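Local coordinates for protein putative cell surface hydrolase (Lactobacillus plantarum, PDB 3LP5) that is probably a cell-surface hydrolase of the alpha/beta-hydrolase superfamily, with a substrate that has not been established, at residues H99-L110 and H127-Y138. Residues are numbered along the deposited sequence; the frame is centred on the assembly and turned at random.
Sequences HFYALGHSNGGL and HIDRLMTIASPY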
ATOM      1  N   HIS A  99       9.339  11.286  -8.213  1.00 14.86           N
ATOM      2  CA  HIS A  99       9.160   9.836  -8.334  1.00 16.63           C
ATOM      3  C   HIS A  99       8.896   9.352  -6.895  1.00 15.32           C
ATOM      4  O   HIS A  99       9.471   9.941  -5.953  1.00 15.16           O
ATOM      5  CB  HIS A  99      10.442   9.142  -8.903  1.00 18.12           C
ATOM      6  CG  HIS A  99      10.552   9.194 -10.401  1.00 25.27           C
ATOM      7  ND1 HIS A  99      11.258  10.183 -11.071  1.00 29.70           N
ATOM      8  CD2 HIS A  99      10.049   8.377 -11.366  1.00 29.33           C
ATOM      9  CE1 HIS A  99      11.178   9.974 -12.379  1.00 32.15           C
ATOM     10  NE2 HIS A  99      10.456   8.881 -12.584  1.00 33.45           N
ATOM     11  N   PHE A 100       8.017   8.351  -6.709  1.00 12.92           N
ATOM     12  CA  PHE A 100       7.833   7.760  -5.375  1.00 12.47           C
ATOM     13  C   PHE A 100       7.368   6.297  -5.485  1.00 12.02           C
ATOM     14  O   PHE A 100       7.023   5.807  -6.576  1.00 12.64           O
ATOM     15  CB  PHE A 100       6.831   8.591  -4.509  1.00 12.05           C
ATOM     16  CG  PHE A 100       5.415   8.539  -5.008  1.00 12.50           C
ATOM     17  CD1 PHE A 100       4.487   7.763  -4.392  1.00 12.24           C
ATOM     18  CD2 PHE A 100       5.028   9.292  -6.133  1.00 15.86           C
ATOM     19  CE1 PHE A 100       3.152   7.706  -4.834  1.00 13.47           C
ATOM     20  CE2 PHE A 100       3.680   9.232  -6.628  1.00 15.52           C
ATOM     21  CZ  PHE A 100       2.742   8.452  -5.980  1.00 13.08           C
ATOM     22  N   TYR A 101       7.466   5.575  -4.375  1.00 10.41           N
ATOM     23  CA  TYR A 101       6.893   4.252  -4.250  1.00 13.33           C
ATOM     24  C   TYR A 101       5.791   4.263  -3.176  1.00 12.71           C
ATOM     25  O   TYR A 101       5.812   5.034  -2.191  1.00 11.57           O
ATOM     26  CB  TYR A 101       7.960   3.231  -3.868  1.00 14.72           C
ATOM     27  CG  TYR A 101       9.265   3.459  -4.585  1.00 17.02           C
ATOM     28  CD1 TYR A 101       9.466   2.916  -5.828  1.00 19.45           C
ATOM     29  CD2 TYR A 101      10.241   4.316  -4.065  1.00 21.54           C
ATOM     30  CE1 TYR A 101      10.617   3.109  -6.510  1.00 21.05           C
ATOM     31  CE2 TYR A 101      11.431   4.543  -4.760  1.00 23.15           C
ATOM     32  CZ  TYR A 101      11.608   3.922  -5.992  1.00 25.29           C
ATOM     33  OH  TYR A 101      12.763   4.076  -6.741  1.00 26.07           O
ATOM     34  N   ALA A 102       4.853   3.359  -3.343  1.00 13.16           N
ATOM     35  CA  ALA A 102       3.710   3.342  -2.441  1.00 12.21           C
ATOM     36  C   ALA A 102       3.522   1.967  -1.836  1.00 12.21           C
ATOM     37  O   ALA A 102       3.642   0.959  -2.541  1.00 10.04           O
ATOM     38  CB  ALA A 102       2.465   3.779  -3.214  1.00 10.81           C
ATOM     39  N   LEU A 103       3.251   1.932  -0.509  1.00 11.86           N
ATOM     40  CA  LEU A 103       2.865   0.727   0.171  1.00 12.22           C
ATOM     41  C   LEU A 103       1.490   0.977   0.786  1.00 11.90           C
ATOM     42  O   LEU A 103       1.310   1.956   1.525  1.00 13.01           O
ATOM     43  CB  LEU A 103       3.846   0.359   1.289  1.00 11.69           C
ATOM     44  CG  LEU A 103       3.508  -0.891   2.107  1.00 13.60           C
ATOM     45  CD1 LEU A 103       3.674  -2.178   1.360  1.00 13.44           C
ATOM     46  CD2 LEU A 103       4.340  -1.041   3.398  1.00 13.55           C
ATOM     47  N   GLY A 104       0.541   0.082   0.528  1.00 11.99           N
ATOM     48  CA  GLY A 104      -0.810   0.153   1.127  1.00 12.09           C
ATOM     49  C   GLY A 104      -1.115  -1.116   1.900  1.00 14.46           C
ATOM     50  O   GLY A 104      -1.145  -2.236   1.337  1.00 14.55           O
ATOM     51  N   HIS A 105      -1.345  -0.981   3.204  1.00 13.41           N
ATOM     52  CA  HIS A 105      -1.672  -2.153   3.987  1.00 13.82           C
ATOM     53  C   HIS A 105      -3.168  -2.211   4.196  1.00 13.41           C
ATOM     54  O   HIS A 105      -3.790  -1.226   4.586  1.00 12.25           O
ATOM     55  CB  HIS A 105      -0.935  -2.146   5.345  1.00 14.49           C
ATOM     56  CG  HIS A 105      -1.248  -3.340   6.187  1.00 20.44           C
ATOM     57  ND1 HIS A 105      -1.498  -3.255   7.536  1.00 23.71           N
ATOM     58  CD2 HIS A 105      -1.377  -4.655   5.864  1.00 26.97           C
ATOM     59  CE1 HIS A 105      -1.770  -4.458   8.017  1.00 29.00           C
ATOM     60  NE2 HIS A 105      -1.703  -5.331   7.021  1.00 30.53           N
ATOM     61  N   SER A 106      -3.757  -3.368   3.908  1.00 13.68           N
ATOM     62  CA  SER A 106      -5.181  -3.570   4.197  1.00 14.38           C
ATOM     63  C   SER A 106      -5.973  -2.494   3.421  1.00 13.83           C
ATOM     64  O   SER A 106      -5.720  -2.325   2.248  1.00 13.36           O
ATOM     65  CB  SER A 106      -5.404  -3.540   5.729  1.00 15.84           C
ATOM     66  OG  SER A 106      -6.793  -3.551   6.072  1.00 21.20           O
ATOM     67  N   ASN A 107      -6.883  -1.746   4.046  1.00 14.40           N
ATOM     68  CA  ASN A 107      -7.600  -0.673   3.319  1.00 13.81           C
ATOM     69  C   ASN A 107      -6.663   0.357   2.709  1.00 12.76           C
ATOM     70  O   ASN A 107      -7.003   1.057   1.752  1.00 12.52           O
ATOM     71  CB  ASN A 107      -8.530   0.052   4.269  1.00 14.23           C
ATOM     72  CG  ASN A 107      -9.745  -0.783   4.674  1.00 18.51           C
ATOM     73  OD1 ASN A 107     -10.025  -1.806   4.109  1.00 17.54           O
ATOM     74  ND2 ASN A 107     -10.445  -0.330   5.696  1.00 23.60           N
ATOM     75  N   GLY A 108      -5.464   0.477   3.240  1.00 12.86           N
ATOM     76  CA  GLY A 108      -4.486   1.407   2.640  1.00 11.40           C
ATOM     77  C   GLY A 108      -4.276   1.138   1.149  1.00 12.01           C
ATOM     78  O   GLY A 108      -4.042   2.072   0.347  1.00 10.65           O
ATOM     79  N   GLY A 109      -4.388  -0.127   0.743  1.00 10.20           N
ATOM     80  CA  GLY A 109      -4.177  -0.463  -0.687  1.00 11.14           C
ATOM     81  C   GLY A 109      -5.312   0.095  -1.557  1.00 12.11           C
ATOM     82  O   GLY A 109      -5.086   0.518  -2.690  1.00 11.83           O
ATOM     83  N   LEU A 110      -6.554   0.027  -1.041  1.00 12.10           N
ATOM     84  CA  LEU A 110      -7.714   0.633  -1.703  1.00 12.26           C
ATOM     85  C   LEU A 110      -7.647   2.161  -1.736  1.00 11.62           C
ATOM     86  O   LEU A 110      -7.974   2.836  -2.780  1.00 12.61           O
ATOM     87  CB  LEU A 110      -9.033   0.234  -0.963  1.00 12.15           C
ATOM     88  CG  LEU A 110      -9.197  -1.216  -0.510  1.00 13.66           C
ATOM     89  CD1 LEU A 110     -10.677  -1.496  -0.079  1.00 12.21           C
ATOM     90  CD2 LEU A 110      -8.773  -2.136  -1.650  1.00 13.18           C
ATOM     91  N   HIS A 127       5.570  11.182 -10.483  1.00 17.46           N
ATOM     92  CA  HIS A 127       5.124   9.847 -10.936  1.00 17.06           C
ATOM     93  C   HIS A 127       5.369   8.722  -9.917  1.00 16.29           C
ATOM     94  O   HIS A 127       6.346   8.778  -9.186  1.00 14.77           O
ATOM     95  CB  HIS A 127       5.776   9.508 -12.265  1.00 19.21           C
ATOM     96  CG  HIS A 127       5.581  10.578 -13.295  1.00 25.45           C
ATOM     97  ND1 HIS A 127       6.578  11.473 -13.636  1.00 30.23           N
ATOM     98  CD2 HIS A 127       4.483  10.953 -13.999  1.00 28.58           C
ATOM     99  CE1 HIS A 127       6.118  12.329 -14.534  1.00 29.05           C
ATOM    100  NE2 HIS A 127       4.847  12.042 -14.765  1.00 31.41           N
ATOM    101  N   ILE A 128       4.471   7.721  -9.892  1.00 14.78           N
ATOM    102  CA  ILE A 128       4.659   6.553  -9.037  1.00 15.00           C
ATOM    103  C   ILE A 128       5.400   5.512  -9.860  1.00 15.77           C
ATOM    104  O   ILE A 128       5.130   5.373 -11.025  1.00 15.06           O
ATOM    105  CB  ILE A 128       3.335   6.034  -8.491  1.00 15.64           C
ATOM    106  CG1 ILE A 128       3.557   4.885  -7.487  1.00 13.36           C
ATOM    107  CG2 ILE A 128       2.359   5.678  -9.634  1.00 15.61           C
ATOM    108  CD1 ILE A 128       2.327   4.393  -6.964  1.00 15.91           C
ATOM    109  N   ASP A 129       6.365   4.836  -9.263  1.00 15.18           N
ATOM    110  CA  ASP A 129       7.140   3.806  -9.969  1.00 17.01           C
ATOM    111  C   ASP A 129       6.616   2.412  -9.630  1.00 15.69           C
ATOM    112  O   ASP A 129       6.477   1.527 -10.517  1.00 14.10           O
ATOM    113  CB  ASP A 129       8.630   3.853  -9.554  1.00 18.86           C
ATOM    114  CG  ASP A 129       9.380   5.073 -10.108  1.00 25.81           C
ATOM    115  OD1 ASP A 129       8.802   5.839 -10.928  1.00 33.39           O
ATOM    116  OD2 ASP A 129      10.574   5.276  -9.737  1.00 30.20           O
ATOM    117  N   ARG A 130       6.369   2.199  -8.340  1.00 14.14           N
ATOM    118  CA  ARG A 130       5.950   0.891  -7.827  1.00 15.32           C
ATOM    119  C   ARG A 130       4.904   1.039  -6.710  1.00 13.79           C
ATOM    120  O   ARG A 130       4.999   1.968  -5.919  1.00 13.82           O
ATOM    121  CB  ARG A 130       7.146   0.116  -7.305  1.00 14.68           C
ATOM    122  CG  ARG A 130       8.129  -0.220  -8.434  1.00 18.77           C
ATOM    123  CD  ARG A 130       9.165  -1.310  -8.034  1.00 18.91           C
ATOM    124  NE  ARG A 130      10.057  -0.714  -7.048  1.00 25.25           N
ATOM    125  CZ  ARG A 130      11.256  -0.215  -7.338  1.00 22.99           C
ATOM    126  NH1 ARG A 130      11.682  -0.247  -8.582  1.00 24.26           N
ATOM    127  NH2 ARG A 130      12.008   0.320  -6.383  1.00 19.70           N
ATOM    128  N   LEU A 131       3.895   0.167  -6.740  1.00 12.52           N
ATOM    129  CA  LEU A 131       2.849  -0.024  -5.709  1.00 11.61           C
ATOM    130  C   LEU A 131       2.822  -1.458  -5.161  1.00 11.98           C
ATOM    131  O   LEU A 131       2.753  -2.433  -5.919  1.00 13.46           O
ATOM    132  CB  LEU A 131       1.456   0.318  -6.289  1.00 11.32           C
ATOM    133  CG  LEU A 131       0.253   0.037  -5.352  1.00 13.34           C
ATOM    134  CD1 LEU A 131       0.299   0.903  -4.042  1.00 12.16           C
ATOM    135  CD2 LEU A 131      -1.019   0.218  -6.216  1.00 11.40           C
ATOM    136  N   MET A 132       2.929  -1.613  -3.863  1.00 11.29           N
ATOM    137  CA  MET A 132       2.646  -2.921  -3.236  1.00 11.51           C
ATOM    138  C   MET A 132       1.431  -2.761  -2.312  1.00 12.63           C
ATOM    139  O   MET A 132       1.345  -1.813  -1.496  1.00 12.98           O
ATOM    140  CB  MET A 132       3.880  -3.475  -2.489  1.00 12.07           C
ATOM    141  CG  MET A 132       3.668  -4.707  -1.523  1.00 12.59           C
ATOM    142  SD  MET A 132       5.256  -5.350  -0.822  1.00  5.84           S
ATOM    143  CE  MET A 132       5.867  -6.166  -2.266  1.00 12.44           C
ATOM    144  N   THR A 133       0.507  -3.703  -2.424  1.00 12.34           N
ATOM    145  CA  THR A 133      -0.624  -3.743  -1.517  1.00 13.88           C
ATOM    146  C   THR A 133      -0.596  -5.034  -0.723  1.00 13.55           C
ATOM    147  O   THR A 133      -0.101  -6.082  -1.230  1.00 14.25           O
ATOM    148  CB  THR A 133      -1.988  -3.535  -2.240  1.00 13.64           C
ATOM    149  OG1 THR A 133      -2.301  -4.661  -3.043  1.00 16.44           O
ATOM    150  CG2 THR A 133      -1.944  -2.253  -3.153  1.00 12.88           C
ATOM    151  N   ILE A 134      -1.066  -4.958   0.513  1.00 11.80           N
ATOM    152  CA  ILE A 134      -1.027  -6.140   1.383  1.00 12.21           C
ATOM    153  C   ILE A 134      -2.427  -6.467   1.829  1.00 12.28           C
ATOM    154  O   ILE A 134      -3.025  -5.705   2.603  1.00 13.03           O
ATOM    155  CB  ILE A 134      -0.128  -5.955   2.606  1.00 13.30           C
ATOM    156  CG1 ILE A 134       1.319  -5.616   2.169  1.00 16.70           C
ATOM    157  CG2 ILE A 134      -0.039  -7.246   3.394  1.00 12.32           C
ATOM    158  CD1 ILE A 134       2.050  -4.824   3.242  1.00 20.26           C
ATOM    159  N   ALA A 135      -2.942  -7.618   1.394  1.00 11.38           N
ATOM    160  CA  ALA A 135      -4.295  -8.033   1.812  1.00 12.57           C
ATOM    161  C   ALA A 135      -5.362  -6.946   1.700  1.00 13.02           C
ATOM    162  O   ALA A 135      -6.131  -6.678   2.645  1.00 14.31           O
ATOM    163  CB  ALA A 135      -4.245  -8.634   3.254  1.00 14.14           C
ATOM    164  N   SER A 136      -5.442  -6.310   0.530  1.00 12.89           N
ATOM    165  CA  SER A 136      -6.374  -5.186   0.387  1.00 11.79           C
ATOM    166  C   SER A 136      -7.695  -5.741  -0.119  1.00 11.21           C
ATOM    167  O   SER A 136      -7.723  -6.461  -1.122  1.00 13.49           O
ATOM    168  CB  SER A 136      -5.812  -4.136  -0.566  1.00 12.04           C
ATOM    169  OG  SER A 136      -4.617  -3.537  -0.025  1.00 14.06           O
ATOM    170  N   PRO A 137      -8.802  -5.439   0.589  1.00 11.04           N
ATOM    171  CA  PRO A 137     -10.066  -6.009   0.233  1.00 10.41           C
ATOM    172  C   PRO A 137     -10.791  -5.311  -0.940  1.00 11.07           C
ATOM    173  O   PRO A 137     -11.765  -4.556  -0.737  1.00 11.17           O
ATOM    174  CB  PRO A 137     -10.845  -5.923   1.549  1.00 11.42           C
ATOM    175  CG  PRO A 137     -10.341  -4.667   2.201  1.00 10.48           C
ATOM    176  CD  PRO A 137      -8.890  -4.593   1.814  1.00 10.81           C
ATOM    177  N   TYR A 138     -10.372  -5.620  -2.173  1.00 10.70           N
ATOM    178  CA  TYR A 138     -10.932  -4.940  -3.358  1.00 10.89           C
ATOM    179  C   TYR A 138     -12.435  -5.107  -3.552  1.00 12.34           C
ATOM    180  O   TYR A 138     -13.031  -4.277  -4.214  1.00 13.60           O
ATOM    181  CB  TYR A 138     -10.169  -5.365  -4.614  1.00 11.81           C
ATOM    182  CG  TYR A 138      -8.719  -4.849  -4.590  1.00 11.46           C
ATOM    183  CD1 TYR A 138      -8.438  -3.532  -4.939  1.00 14.11           C
ATOM    184  CD2 TYR A 138      -7.665  -5.678  -4.200  1.00 13.80           C
ATOM    185  CE1 TYR A 138      -7.124  -3.033  -4.895  1.00 15.09           C
ATOM    186  CE2 TYR A 138      -6.297  -5.202  -4.211  1.00 12.86           C
ATOM    187  CZ  TYR A 138      -6.075  -3.868  -4.497  1.00 17.25           C
ATOM    188  OH  TYR A 138      -4.759  -3.381  -4.478  1.00 20.75           O
TER
HETATM  189  O   HOH W   1      -6.429  -6.650   5.275  1.00 25.48           O
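Ser136 and Ser106 hold the two segments together just beyond the sheet. Ser136 OG donates to Ser106 O at 2.8 Å, in the carbonyl plane and on a lone pair. Chi1 of -65° sets this hydroxyl beside its own backbone N, and from there it reaches Ser106 O. Ser106 O also accepts from Gly109 N, so two donors grip it. Ser106 N binds Ile134 O, which continues the parallel ladder past the strand end. Within the strands, Gly104 bonds to strand 127-134 through both its N and its O: its N meets Met132 O, and its O receives Ile134 N at 2.8 Å. An extra residue at Asp129 forms a bulge: Phe100 O takes Asp129 N, Ala102 N gives to Arg130 O, and Arg130 N is buried without a partner. Within 127-138, Thr133 OG1 and Tyr138 OH share a 3.1 Å hydrogen bond.

Arg130 lies alongside Tyr101, both pointing the same way. Guanidinium and ring planes are 17° apart, and Tyr101 CE1 sits over one guanidinium face. Arg130 NE donates to Leu231 O, which helps fix the group. On the same face of the sheet, Leu103 CD1 meets Ile134 CD1 at 3.6 Å. On the opposite face, Ile128 CB makes a CH-pi contact over one face of the Phe100 ring, 4.0 Å from its centroid. Ala102 CB touches Ile128 CD1 and Leu131 CD1. Past Ser106, Leu110 CD1 packs on Pro137, and CD2 makes a CH-pi contact over a face of the Tyr138 ring, 3.9 Å from its centroid.

Gly104, Ser106 and Gly108 fit the GxSxG nucleophile elbow of alpha/beta hydrolases, so Ser106 is probably the nucleophile. The strands belong to a right-handed beta-alpha-beta unit at the centre of the chain. Its helix 107-118 covers the Ala102 and Leu131 face; helix 217-231 covers the Leu103 and Met132 face. Strands 7-10 and 167-172 flank the pair.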